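Side-chain contact in putative N-acetylmuramoyl-L-alanine amidase,autolysin cwp6 (Peptoclostridium difficile, PDB 5J72), which probably cleaves the amide bond between N-acetylmuramic acid and L-alanine in peptidoglycan, as a zinc-dependent autolysin anchored to the cell wall by CWB2 modules: residues A[183-188]-A[194-199]. Residues are numbered along the deposited sequence; the frame is centred on the assembly and turned at random.
Sequences PILLAN and ESTKAE
Thr196 grips the backbone of Leu186 where, in a CWB2 module, edge strand 184-187 of the four-stranded parallel sheet turns back through a short loop into helix 194-203. The axes of strand 184-187 and helix segment 194-199 approach to 8.3 Å, with 139° between their N-to-C directions. Thr196 OG1 donates a hydrogen bond of 2.7 Å to Leu186 O, lying in the carbonyl plane with a C=O...donor angle of 153°. Thr196 OG1 also accepts from a water oxygen 2.8 Å away, which itself accepts the N-H of Leu186, so the hydroxyl serves Leu186 O directly and Leu186 N through the water. Beside this polar link the packing is aliphatic: Leu185 CB meets Thr196 CG2 at 4.1 Å, while its isobutyl end crosses the chain of Glu199 at about a right angle; Leu185 also touches Val159 and Ile161 of neighbouring strand 158-163. Away from this buried seam, Lys197 starts away from the strand, and Glu194 and Ala198 are exposed. Glu199 joins the seam through its methylenes alone; its OE2 is hydrogen-bonded to Ser148 OG and salt-bridged to Arg202 NH1. With CG anti to the backbone N (chi1 179°), Glu199 bends at chi2 and sets CG 3.8 Å from Leu185 CD1.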
ATOM      1  N   PRO A 183     -10.161  -3.662  16.981  1.00 15.19           N
ATOM      2  CA  PRO A 183      -9.019  -2.826  16.701  1.00 15.59           C
ATOM      3  C   PRO A 183      -7.759  -3.407  17.423  1.00 18.34           C
ATOM      4  O   PRO A 183      -7.884  -4.234  18.362  1.00 17.62           O
ATOM      5  CB  PRO A 183      -9.382  -1.486  17.352  1.00 15.37           C
ATOM      6  CG  PRO A 183     -10.203  -1.907  18.581  1.00 13.95           C
ATOM      7  CD  PRO A 183     -11.036  -3.115  18.053  1.00 15.27           C
ATOM      8  N   ILE A 184      -6.594  -2.950  17.007  1.00 16.85           N
ATOM      9  CA  ILE A 184      -5.369  -3.328  17.666  1.00 18.25           C
ATOM     10  C   ILE A 184      -4.920  -2.053  18.425  1.00 16.18           C
ATOM     11  O   ILE A 184      -4.796  -0.966  17.832  1.00 18.25           O
ATOM     12  CB  ILE A 184      -4.298  -3.713  16.642  1.00 16.51           C
ATOM     13  CG1 ILE A 184      -4.657  -5.080  16.022  1.00 18.51           C
ATOM     14  CG2 ILE A 184      -2.895  -3.636  17.344  1.00 18.01           C
ATOM     15  CD1 ILE A 184      -3.804  -5.506  14.764  1.00 18.03           C
ATOM     16  N   LEU A 185      -4.719  -2.171  19.734  1.00 17.03           N
ATOM     17  CA  LEU A 185      -4.172  -1.037  20.486  1.00 16.75           C
ATOM     18  C   LEU A 185      -2.749  -1.478  20.965  1.00 20.15           C
ATOM     19  O   LEU A 185      -2.428  -2.659  20.924  1.00 20.32           O
ATOM     20  CB  LEU A 185      -5.002  -0.655  21.762  1.00 17.47           C
ATOM     21  CG  LEU A 185      -6.399  -0.120  21.407  1.00 20.41           C
ATOM     22  CD1 LEU A 185      -7.193   0.161  22.717  1.00 20.38           C
ATOM     23  CD2 LEU A 185      -6.330   1.144  20.482  1.00 18.44           C
ATOM     24  N   LEU A 186      -1.977  -0.540  21.462  1.00 20.01           N
ATOM     25  CA  LEU A 186      -0.593  -0.866  21.792  1.00 21.94           C
ATOM     26  C   LEU A 186      -0.218  -0.766  23.265  1.00 23.59           C
ATOM     27  O   LEU A 186      -0.675   0.134  23.975  1.00 23.76           O
ATOM     28  CB  LEU A 186       0.303   0.140  21.006  1.00 22.10           C
ATOM     29  CG  LEU A 186       0.044   0.142  19.492  1.00 21.68           C
ATOM     30  CD1 LEU A 186       0.875   1.213  18.829  1.00 23.83           C
ATOM     31  CD2 LEU A 186       0.311  -1.233  18.905  1.00 18.15           C
ATOM     32  N   ALA A 187       0.662  -1.688  23.682  1.00 24.79           N
ATOM     33  CA  ALA A 187       1.168  -1.761  25.049  1.00 26.03           C
ATOM     34  C   ALA A 187       2.721  -1.672  25.042  1.00 31.60           C
ATOM     35  O   ALA A 187       3.349  -1.752  23.980  1.00 29.81           O
ATOM     36  CB  ALA A 187       0.815  -3.108  25.624  1.00 26.90           C
ATOM     37  N   ASN A 188       3.290  -1.485  26.245  1.00 32.58           N
ATOM     38  CA  ASN A 188       4.721  -1.561  26.473  1.00 35.37           C
ATOM     39  C   ASN A 188       4.876  -2.924  27.109  1.00 36.49           C
ATOM     40  O   ASN A 188       3.869  -3.575  27.435  1.00 33.18           O
ATOM     41  CB  ASN A 188       5.186  -0.454  27.383  1.00 35.47           C
ATOM     42  CG  ASN A 188       5.218   0.843  26.628  1.00 34.50           C
ATOM     43  OD1 ASN A 188       5.771   0.887  25.520  1.00 38.27           O
ATOM     44  ND2 ASN A 188       4.682   1.936  27.117  1.00 34.31           N
ATOM     45  N   GLU A 194      -1.446   5.944  29.192  1.00 29.78           N
ATOM     46  CA  GLU A 194      -2.743   6.490  29.461  1.00 26.92           C
ATOM     47  C   GLU A 194      -3.649   6.493  28.221  1.00 30.96           C
ATOM     48  O   GLU A 194      -4.845   6.262  28.346  1.00 27.61           O
ATOM     49  CB  GLU A 194      -2.535   7.930  29.966  1.00 33.42           C
ATOM     50  CG  GLU A 194      -3.822   8.720  30.147  1.00 45.37           C
ATOM     51  CD  GLU A 194      -4.830   8.087  31.155  1.00 56.02           C
ATOM     52  OE1 GLU A 194      -4.393   7.432  32.130  1.00 57.25           O
ATOM     53  OE2 GLU A 194      -6.055   8.276  30.955  1.00 54.55           O
ATOM     54  N   SER A 195      -3.082   6.794  27.037  1.00 27.65           N
ATOM     55  CA  SER A 195      -3.833   6.810  25.796  1.00 27.17           C
ATOM     56  C   SER A 195      -4.493   5.397  25.626  1.00 23.74           C
ATOM     57  O   SER A 195      -5.715   5.347  25.444  1.00 24.64           O
ATOM     58  CB  SER A 195      -2.883   7.180  24.640  1.00 27.50           C
ATOM     59  OG  SER A 195      -1.842   6.221  24.521  1.00 31.87           O
ATOM     60  N   THR A 196      -3.756   4.304  25.743  1.00 20.32           N
ATOM     61  CA  THR A 196      -4.350   2.956  25.585  1.00 20.76           C
ATOM     62  C   THR A 196      -5.370   2.648  26.739  1.00 21.97           C
ATOM     63  O   THR A 196      -6.438   2.108  26.498  1.00 20.96           O
ATOM     64  CB  THR A 196      -3.225   1.876  25.610  1.00 20.16           C
ATOM     65  OG1 THR A 196      -2.377   2.141  24.492  1.00 22.60           O
ATOM     66  CG2 THR A 196      -3.786   0.433  25.521  1.00 20.62           C
ATOM     67  N   LYS A 197      -5.005   3.013  27.996  1.00 21.12           N
ATOM     68  CA  LYS A 197      -5.904   2.771  29.130  1.00 24.44           C
ATOM     69  C   LYS A 197      -7.259   3.466  28.879  1.00 23.67           C
ATOM     70  O   LYS A 197      -8.286   2.853  29.092  1.00 23.14           O
ATOM     71  CB  LYS A 197      -5.203   3.336  30.393  1.00 31.53           C
ATOM     72  CG  LYS A 197      -6.152   3.619  31.557  1.00 44.20           C
ATOM     73  CD  LYS A 197      -5.339   4.159  32.798  1.00 54.70           C
ATOM     74  CE  LYS A 197      -6.271   4.488  33.963  1.00 58.55           C
ATOM     75  NZ  LYS A 197      -6.526   3.258  34.764  1.00 59.82           N
ATOM     76  N   ALA A 198      -7.268   4.724  28.417  1.00 21.24           N
ATOM     77  CA  ALA A 198      -8.527   5.438  28.241  1.00 22.43           C
ATOM     78  C   ALA A 198      -9.320   4.869  27.081  1.00 20.99           C
ATOM     79  O   ALA A 198     -10.560   4.860  27.145  1.00 20.68           O
ATOM     80  CB  ALA A 198      -8.258   6.948  27.999  1.00 21.12           C
ATOM     81  N   GLU A 199      -8.640   4.410  25.999  1.00 18.74           N
ATOM     82  CA  GLU A 199      -9.429   3.887  24.890  1.00 19.85           C
ATOM     83  C   GLU A 199      -9.983   2.496  25.250  1.00 19.73           C
ATOM     84  O   GLU A 199     -11.080   2.160  24.818  1.00 18.73           O
ATOM     85  CB  GLU A 199      -8.536   3.843  23.593  1.00 19.57           C
ATOM     86  CG  GLU A 199      -9.264   3.269  22.352  1.00 17.15           C
ATOM     87  CD  GLU A 199     -10.478   4.115  21.910  1.00 19.70           C
ATOM     88  OE1 GLU A 199     -10.708   5.232  22.483  1.00 21.42           O
ATOM     89  OE2 GLU A 199     -11.202   3.668  20.978  1.00 20.43           O
TER
HETATM   90  O   HOH W   1      -2.717   2.422  21.750  1.00 19.21           O